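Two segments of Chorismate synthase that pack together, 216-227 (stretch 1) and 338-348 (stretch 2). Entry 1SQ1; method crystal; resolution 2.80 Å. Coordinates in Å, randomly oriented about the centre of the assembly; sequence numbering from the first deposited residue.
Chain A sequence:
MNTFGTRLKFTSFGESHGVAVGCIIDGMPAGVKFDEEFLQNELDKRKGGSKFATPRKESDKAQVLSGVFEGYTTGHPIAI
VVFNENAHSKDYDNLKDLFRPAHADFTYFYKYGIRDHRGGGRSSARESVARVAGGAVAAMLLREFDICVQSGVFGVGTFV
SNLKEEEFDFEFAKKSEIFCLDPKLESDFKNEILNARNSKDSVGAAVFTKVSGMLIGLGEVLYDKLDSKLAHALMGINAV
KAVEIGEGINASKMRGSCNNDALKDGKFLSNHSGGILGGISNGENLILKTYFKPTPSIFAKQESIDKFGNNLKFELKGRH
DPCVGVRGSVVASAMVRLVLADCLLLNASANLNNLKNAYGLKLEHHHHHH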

ATOM      1  N   ILE A 216      20.060 -14.924   4.895  1.00 57.97           N
ATOM      2  CA  ILE A 216      20.080 -14.078   6.087  1.00 58.26           C
ATOM      3  C   ILE A 216      19.560 -12.693   5.749  1.00 58.08           C
ATOM      4  O   ILE A 216      19.779 -12.200   4.655  1.00 59.34           O
ATOM      5  CB  ILE A 216      21.509 -13.948   6.669  1.00 59.12           C
ATOM      6  CG1 ILE A 216      21.880 -15.225   7.424  1.00 60.06           C
ATOM      7  CG2 ILE A 216      21.602 -12.754   7.612  1.00 59.25           C
ATOM      8  CD1 ILE A 216      23.284 -15.217   7.967  1.00 58.08           C
ATOM      9  N   GLY A 217      18.841 -12.073   6.675  1.00 59.13           N
ATOM     10  CA  GLY A 217      18.331 -10.744   6.406  1.00 59.51           C
ATOM     11  C   GLY A 217      16.967 -10.659   5.747  1.00 58.66           C
ATOM     12  O   GLY A 217      16.508  -9.562   5.455  1.00 59.35           O
ATOM     13  N   LEU A 218      16.321 -11.790   5.489  1.00 56.46           N
ATOM     14  CA  LEU A 218      14.993 -11.753   4.899  1.00 55.95           C
ATOM     15  C   LEU A 218      13.994 -11.217   5.927  1.00 57.03           C
ATOM     16  O   LEU A 218      13.799 -11.810   6.986  1.00 59.18           O
ATOM     17  CB  LEU A 218      14.577 -13.144   4.444  1.00 54.10           C
ATOM     18  CG  LEU A 218      15.311 -13.608   3.193  1.00 53.33           C
ATOM     19  CD1 LEU A 218      14.848 -14.999   2.804  1.00 51.72           C
ATOM     20  CD2 LEU A 218      15.039 -12.628   2.063  1.00 53.17           C
ATOM     21  N   GLY A 219      13.364 -10.092   5.615  1.00 58.09           N
ATOM     22  CA  GLY A 219      12.412  -9.502   6.533  1.00 58.82           C
ATOM     23  C   GLY A 219      12.659  -8.022   6.719  1.00 60.67           C
ATOM     24  O   GLY A 219      13.782  -7.600   6.987  1.00 61.32           O
ATOM     25  N   GLU A 220      11.597  -7.236   6.569  1.00 62.66           N
ATOM     26  CA  GLU A 220      11.653  -5.780   6.709  1.00 64.95           C
ATOM     27  C   GLU A 220      11.383  -5.359   8.147  1.00 63.97           C
ATOM     28  O   GLU A 220      10.230  -5.269   8.562  1.00 64.74           O
ATOM     29  CB  GLU A 220      10.609  -5.131   5.798  1.00 68.36           C
ATOM     30  CG  GLU A 220      10.946  -5.191   4.313  1.00 71.55           C
ATOM     31  CD  GLU A 220      12.243  -4.473   3.994  1.00 73.25           C
ATOM     32  OE1 GLU A 220      13.185  -5.139   3.503  1.00 74.89           O
ATOM     33  OE2 GLU A 220      12.309  -3.240   4.225  1.00 72.34           O
ATOM     34  N   VAL A 221      12.444  -5.072   8.888  1.00 62.51           N
ATOM     35  CA  VAL A 221      12.307  -4.693  10.281  1.00 60.77           C
ATOM     36  C   VAL A 221      11.395  -3.509  10.546  1.00 62.24           C
ATOM     37  O   VAL A 221      11.289  -2.561   9.750  1.00 56.83           O
ATOM     38  CB  VAL A 221      13.652  -4.376  10.935  1.00 60.35           C
ATOM     39  CG1 VAL A 221      14.005  -2.915  10.725  1.00 60.37           C
ATOM     40  CG2 VAL A 221      13.585  -4.689  12.407  1.00 59.62           C
ATOM     41  N   LEU A 222      10.770  -3.626  11.723  1.00 64.74           N
ATOM     42  CA  LEU A 222       9.809  -2.723  12.329  1.00 62.35           C
ATOM     43  C   LEU A 222       8.389  -3.195  12.104  1.00 61.44           C
ATOM     44  O   LEU A 222       7.822  -3.846  12.982  1.00 63.20           O
ATOM     45  CB  LEU A 222      10.010  -1.296  11.851  1.00 63.83           C
ATOM     46  CG  LEU A 222      10.590  -0.478  13.018  1.00 66.25           C
ATOM     47  CD1 LEU A 222       9.552  -0.347  14.119  1.00 66.95           C
ATOM     48  CD2 LEU A 222      11.835  -1.149  13.589  1.00 65.40           C
ATOM     49  N   TYR A 223       7.812  -2.918  10.939  1.00 59.85           N
ATOM     50  CA  TYR A 223       6.435  -3.347  10.705  1.00 59.27           C
ATOM     51  C   TYR A 223       6.170  -4.228   9.487  1.00 59.87           C
ATOM     52  O   TYR A 223       5.111  -4.143   8.859  1.00 60.53           O
ATOM     53  CB  TYR A 223       5.506  -2.128  10.706  1.00 55.37           C
ATOM     54  CG  TYR A 223       5.583  -1.416  12.034  1.00 54.10           C
ATOM     55  CD1 TYR A 223       5.238  -2.076  13.219  1.00 53.81           C
ATOM     56  CD2 TYR A 223       6.129  -0.144  12.129  1.00 52.51           C
ATOM     57  CE1 TYR A 223       5.454  -1.488  14.463  1.00 55.36           C
ATOM     58  CE2 TYR A 223       6.348   0.447  13.359  1.00 55.25           C
ATOM     59  CZ  TYR A 223       6.014  -0.227  14.523  1.00 55.81           C
ATOM     60  OH  TYR A 223       6.269   0.369  15.737  1.00 60.05           O
ATOM     61  N   ASP A 224       7.132  -5.085   9.162  1.00 59.33           N
ATOM     62  CA  ASP A 224       6.976  -6.034   8.064  1.00 59.99           C
ATOM     63  C   ASP A 224       8.017  -7.130   8.256  1.00 59.47           C
ATOM     64  O   ASP A 224       8.631  -7.621   7.306  1.00 60.16           O
ATOM     65  CB  ASP A 224       7.124  -5.360   6.693  1.00 61.36           C
ATOM     66  CG  ASP A 224       6.399  -6.136   5.582  1.00 62.26           C
ATOM     67  OD1 ASP A 224       5.477  -6.919   5.912  1.00 59.80           O
ATOM     68  OD2 ASP A 224       6.731  -5.951   4.387  1.00 60.70           O
ATOM     69  N   LYS A 225       8.186  -7.494   9.526  1.00 57.25           N
ATOM     70  CA  LYS A 225       9.114  -8.518   9.971  1.00 52.43           C
ATOM     71  C   LYS A 225       8.705  -9.886   9.431  1.00 51.61           C
ATOM     72  O   LYS A 225       7.522 -10.158   9.225  1.00 51.27           O
ATOM     73  CB  LYS A 225       9.130  -8.535  11.499  1.00 48.71           C
ATOM     74  CG  LYS A 225       9.465  -7.187  12.133  1.00 44.84           C
ATOM     75  CD  LYS A 225       9.593  -7.342  13.638  1.00 45.23           C
ATOM     76  CE  LYS A 225      10.317  -6.173  14.274  1.00 44.80           C
ATOM     77  NZ  LYS A 225      10.489  -6.387  15.748  1.00 44.68           N
ATOM     78  N   LEU A 226       9.688 -10.748   9.207  1.00 49.91           N
ATOM     79  CA  LEU A 226       9.407 -12.062   8.680  1.00 47.55           C
ATOM     80  C   LEU A 226       8.447 -12.862   9.564  1.00 48.96           C
ATOM     81  O   LEU A 226       7.597 -13.592   9.053  1.00 50.02           O
ATOM     82  CB  LEU A 226      10.702 -12.838   8.465  1.00 44.88           C
ATOM     83  CG  LEU A 226      10.396 -14.212   7.867  1.00 44.69           C
ATOM     84  CD1 LEU A 226       9.747 -14.039   6.503  1.00 41.37           C
ATOM     85  CD2 LEU A 226      11.656 -15.029   7.777  1.00 45.62           C
ATOM     86  N   ASP A 227       8.564 -12.749  10.883  1.00 49.19           N
ATOM     87  CA  ASP A 227       7.631 -13.498  11.729  1.00 49.48           C
ATOM     88  C   ASP A 227       6.224 -12.892  11.605  1.00 48.83           C
ATOM     89  O   ASP A 227       5.241 -13.629  11.472  1.00 50.18           O
ATOM     90  CB  ASP A 227       8.108 -13.544  13.191  1.00 47.50           C
ATOM     91  CG  ASP A 227       8.620 -12.219  13.677  1.00 48.28           C
ATOM     92  OD1 ASP A 227       9.141 -12.153  14.808  1.00 47.89           O
ATOM     93  OD2 ASP A 227       8.505 -11.240  12.918  1.00 49.79           O
ATOM     94  N   LEU A 338       4.874 -17.773  -0.497  1.00 51.40           N
ATOM     95  CA  LEU A 338       4.600 -16.408  -0.950  1.00 49.22           C
ATOM     96  C   LEU A 338       5.342 -15.366  -0.120  1.00 49.21           C
ATOM     97  O   LEU A 338       6.007 -14.482  -0.661  1.00 48.61           O
ATOM     98  CB  LEU A 338       3.101 -16.123  -0.906  1.00 47.29           C
ATOM     99  CG  LEU A 338       2.235 -16.847  -1.948  1.00 46.93           C
ATOM    100  CD1 LEU A 338       0.835 -16.951  -1.409  1.00 45.09           C
ATOM    101  CD2 LEU A 338       2.229 -16.117  -3.287  1.00 45.79           C
ATOM    102  N   VAL A 339       5.234 -15.470   1.196  1.00 49.11           N
ATOM    103  CA  VAL A 339       5.919 -14.521   2.059  1.00 48.29           C
ATOM    104  C   VAL A 339       7.425 -14.495   1.769  1.00 49.09           C
ATOM    105  O   VAL A 339       7.961 -13.456   1.381  1.00 48.79           O
ATOM    106  CB  VAL A 339       5.700 -14.857   3.541  1.00 47.31           C
ATOM    107  CG1 VAL A 339       6.388 -13.825   4.413  1.00 45.47           C
ATOM    108  CG2 VAL A 339       4.213 -14.898   3.842  1.00 47.76           C
ATOM    109  N   LEU A 340       8.110 -15.630   1.952  1.00 49.33           N
ATOM    110  CA  LEU A 340       9.559 -15.681   1.711  1.00 48.23           C
ATOM    111  C   LEU A 340       9.972 -15.142   0.340  1.00 49.25           C
ATOM    112  O   LEU A 340      10.941 -14.386   0.240  1.00 50.91           O
ATOM    113  CB  LEU A 340      10.097 -17.103   1.877  1.00 42.65           C
ATOM    114  CG  LEU A 340      10.268 -17.552   3.333  1.00 40.30           C
ATOM    115  CD1 LEU A 340      10.767 -18.971   3.364  1.00 32.81           C
ATOM    116  CD2 LEU A 340      11.214 -16.616   4.071  1.00 33.32           C
ATOM    117  N   ALA A 341       9.243 -15.517  -0.706  1.00 48.64           N
ATOM    118  CA  ALA A 341       9.559 -15.048  -2.041  1.00 48.33           C
ATOM    119  C   ALA A 341       9.275 -13.567  -2.112  1.00 51.41           C
ATOM    120  O   ALA A 341       9.733 -12.880  -3.022  1.00 52.53           O
ATOM    121  CB  ALA A 341       8.732 -15.780  -3.053  1.00 48.70           C
ATOM    122  N   ASP A 342       8.495 -13.071  -1.154  1.00 54.37           N
ATOM    123  CA  ASP A 342       8.174 -11.648  -1.115  1.00 54.19           C
ATOM    124  C   ASP A 342       9.313 -10.888  -0.413  1.00 53.08           C
ATOM    125  O   ASP A 342       9.783  -9.883  -0.928  1.00 50.37           O
ATOM    126  CB  ASP A 342       6.818 -11.426  -0.414  1.00 56.14           C
ATOM    127  CG  ASP A 342       6.364  -9.959  -0.418  1.00 58.54           C
ATOM    128  OD1 ASP A 342       5.357  -9.667   0.267  1.00 60.08           O
ATOM    129  OD2 ASP A 342       6.993  -9.103  -1.084  1.00 56.76           O
ATOM    130  N   CYS A 343       9.782 -11.377   0.735  1.00 54.42           N
ATOM    131  CA  CYS A 343      10.873 -10.695   1.438  1.00 58.11           C
ATOM    132  C   CYS A 343      12.141 -10.734   0.607  1.00 59.63           C
ATOM    133  O   CYS A 343      12.991  -9.841   0.695  1.00 60.95           O
ATOM    134  CB  CYS A 343      11.191 -11.366   2.772  1.00 59.27           C
ATOM    135  SG  CYS A 343       9.801 -11.596   3.879  1.00 61.21           S
ATOM    136  N   LEU A 344      12.262 -11.791  -0.191  1.00 60.08           N
ATOM    137  CA  LEU A 344      13.425 -12.007  -1.045  1.00 59.64           C
ATOM    138  C   LEU A 344      13.591 -10.851  -2.034  1.00 59.80           C
ATOM    139  O   LEU A 344      14.712 -10.418  -2.314  1.00 60.06           O
ATOM    140  CB  LEU A 344      13.261 -13.348  -1.781  1.00 59.48           C
ATOM    141  CG  LEU A 344      14.488 -14.077  -2.323  1.00 56.34           C
ATOM    142  CD1 LEU A 344      14.106 -15.483  -2.741  1.00 55.23           C
ATOM    143  CD2 LEU A 344      15.040 -13.308  -3.477  1.00 56.39           C
ATOM    144  N   LEU A 345      12.469 -10.354  -2.552  1.00 57.79           N
ATOM    145  CA  LEU A 345      12.483  -9.240  -3.488  1.00 57.25           C
ATOM    146  C   LEU A 345      12.603  -7.915  -2.716  1.00 57.65           C
ATOM    147  O   LEU A 345      13.330  -7.011  -3.119  1.00 58.39           O
ATOM    148  CB  LEU A 345      11.210  -9.264  -4.337  1.00 56.05           C
ATOM    149  CG  LEU A 345      11.060 -10.535  -5.184  1.00 56.84           C
ATOM    150  CD1 LEU A 345       9.640 -10.686  -5.724  1.00 56.33           C
ATOM    151  CD2 LEU A 345      12.051 -10.481  -6.321  1.00 55.67           C
ATOM    152  N   LEU A 346      11.908  -7.807  -1.593  1.00 57.53           N
ATOM    153  CA  LEU A 346      11.969  -6.596  -0.791  1.00 58.16           C
ATOM    154  C   LEU A 346      13.369  -6.265  -0.306  1.00 59.95           C
ATOM    155  O   LEU A 346      13.766  -5.107  -0.272  1.00 58.66           O
ATOM    156  CB  LEU A 346      11.074  -6.728   0.430  1.00 56.93           C
ATOM    157  CG  LEU A 346       9.575  -6.643   0.192  1.00 56.06           C
ATOM    158  CD1 LEU A 346       8.871  -6.890   1.515  1.00 54.01           C
ATOM    159  CD2 LEU A 346       9.214  -5.282  -0.391  1.00 52.89           C
ATOM    160  N   ASN A 347      14.113  -7.293   0.081  1.00 62.44           N
ATOM    161  CA  ASN A 347      15.449  -7.102   0.611  1.00 64.75           C
ATOM    162  C   ASN A 347      16.511  -6.966  -0.479  1.00 66.57           C
ATOM    163  O   ASN A 347      17.710  -6.928  -0.195  1.00 66.09           O
ATOM    164  CB  ASN A 347      15.785  -8.273   1.521  1.00 65.39           C
ATOM    165  CG  ASN A 347      16.930  -7.975   2.439  1.00 66.40           C
ATOM    166  OD1 ASN A 347      16.803  -7.161   3.355  1.00 68.37           O
ATOM    167  ND2 ASN A 347      18.065  -8.625   2.203  1.00 66.25           N
ATOM    168  N   ALA A 348      16.069  -6.886  -1.728  1.00 67.74           N
ATOM    169  CA  ALA A 348      16.991  -6.768  -2.844  1.00 69.45           C
ATOM    170  C   ALA A 348      17.818  -5.497  -2.767  1.00 70.73           C
ATOM    171  O   ALA A 348      19.044  -5.538  -2.688  1.00 72.13           O
ATOM    172  CB  ALA A 348      16.220  -6.806  -4.152  1.00 68.86           C
TER

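How does an irregular segment come to lie against a helix? Stretch 2 is helical from Leu338 to Leu346, its turns held by backbone bonds such as Cys343 N to Val339 O at 2.8 Å and Leu344 N to Leu340 O at 2.9 Å. Stretch 1 is mostly loop, and only Leu226 and Asp227 at its end belong to a helix. The backbones are nearest at Gly219 and Cys343, whose CA atoms lie 5.5 Å apart, and Gly219 N sits 3.8 Å from Cys343 CB. The glycine is called for by its own backbone: at its phi/psi of 132/130 a CB would jam against the carbonyl O of the residue before, and it would point away from the helix, crowded by Leu226 N.

Which side chains fill the space around Cys343? Leu218 and Leu226 do, and both have CA-to-CB bonds that run sideways while the ends of the side chains come nearer to the helix. Leu218, with chi1 m and chi2 t, brings CD2 to 3.6 Å from Leu344 CA and 4.1 Å from Cys343 CB, so this methyl rests partly on helix backbone; its CD1 lies 4.2 Å from Leu340 CD2. Leu226 takes chi1 t and chi2 p, which places its CD1 3.6 Å from Cys343 SG, 3.8 Å from Leu340 CD2 and 4.0 Å from Val339 CG1. One methyl thus touches three side chains: those of the neighbours Val339 and Leu340, and that of Cys343 one turn further on. Leu340 answers with an m, t conformation that carries CD2 to both leucines, while the CA-to-CB bond of Cys343 points toward stretch 1 and, with chi1 m, its sulfur meets Leu226. These are apolar contacts among buried residues, favoured by the exclusion of water.

What do the acidic side chains do beside Leu346? Weak backbone hydrogen bonds run both ways between Glu220 and Asp224, from Glu220 N to Asp224 O at 3.1 Å and from Asp224 N to Glu220 O at 3.2 Å, linking the two ends of the turn; both side chains also reach Leu346. Glu220 folds through chi1 m and chi2 m, laying its CG 3.9 Å from Leu346 CD1; its aliphatic portion therefore provides packing surface despite the charged end. The CA-to-CB bond of Asp224 points toward the helix, and with chi1 t its OD2 lies 3.7 Å from Leu346 CD1, a van der Waals approach, since a methyl group offers no hydrogen bond; OD2 is hydrogen-bonded elsewhere in the structure.

Does any hydrogen bond join the stretches? None does, even at the polar end of the contact. The CA-to-CB bond of Asn347 points toward stretch 1, and with chi1 t its OD1 comes within 3.2 Å of Gly217 O, but as modelled both oxygens are acceptors and no proton lies between them. Asn347 ND2 is hydrogen-bonded elsewhere in the structure. With 502 Å² buried in total, the two stretches are held together by close packing rather than by direct polar bonds.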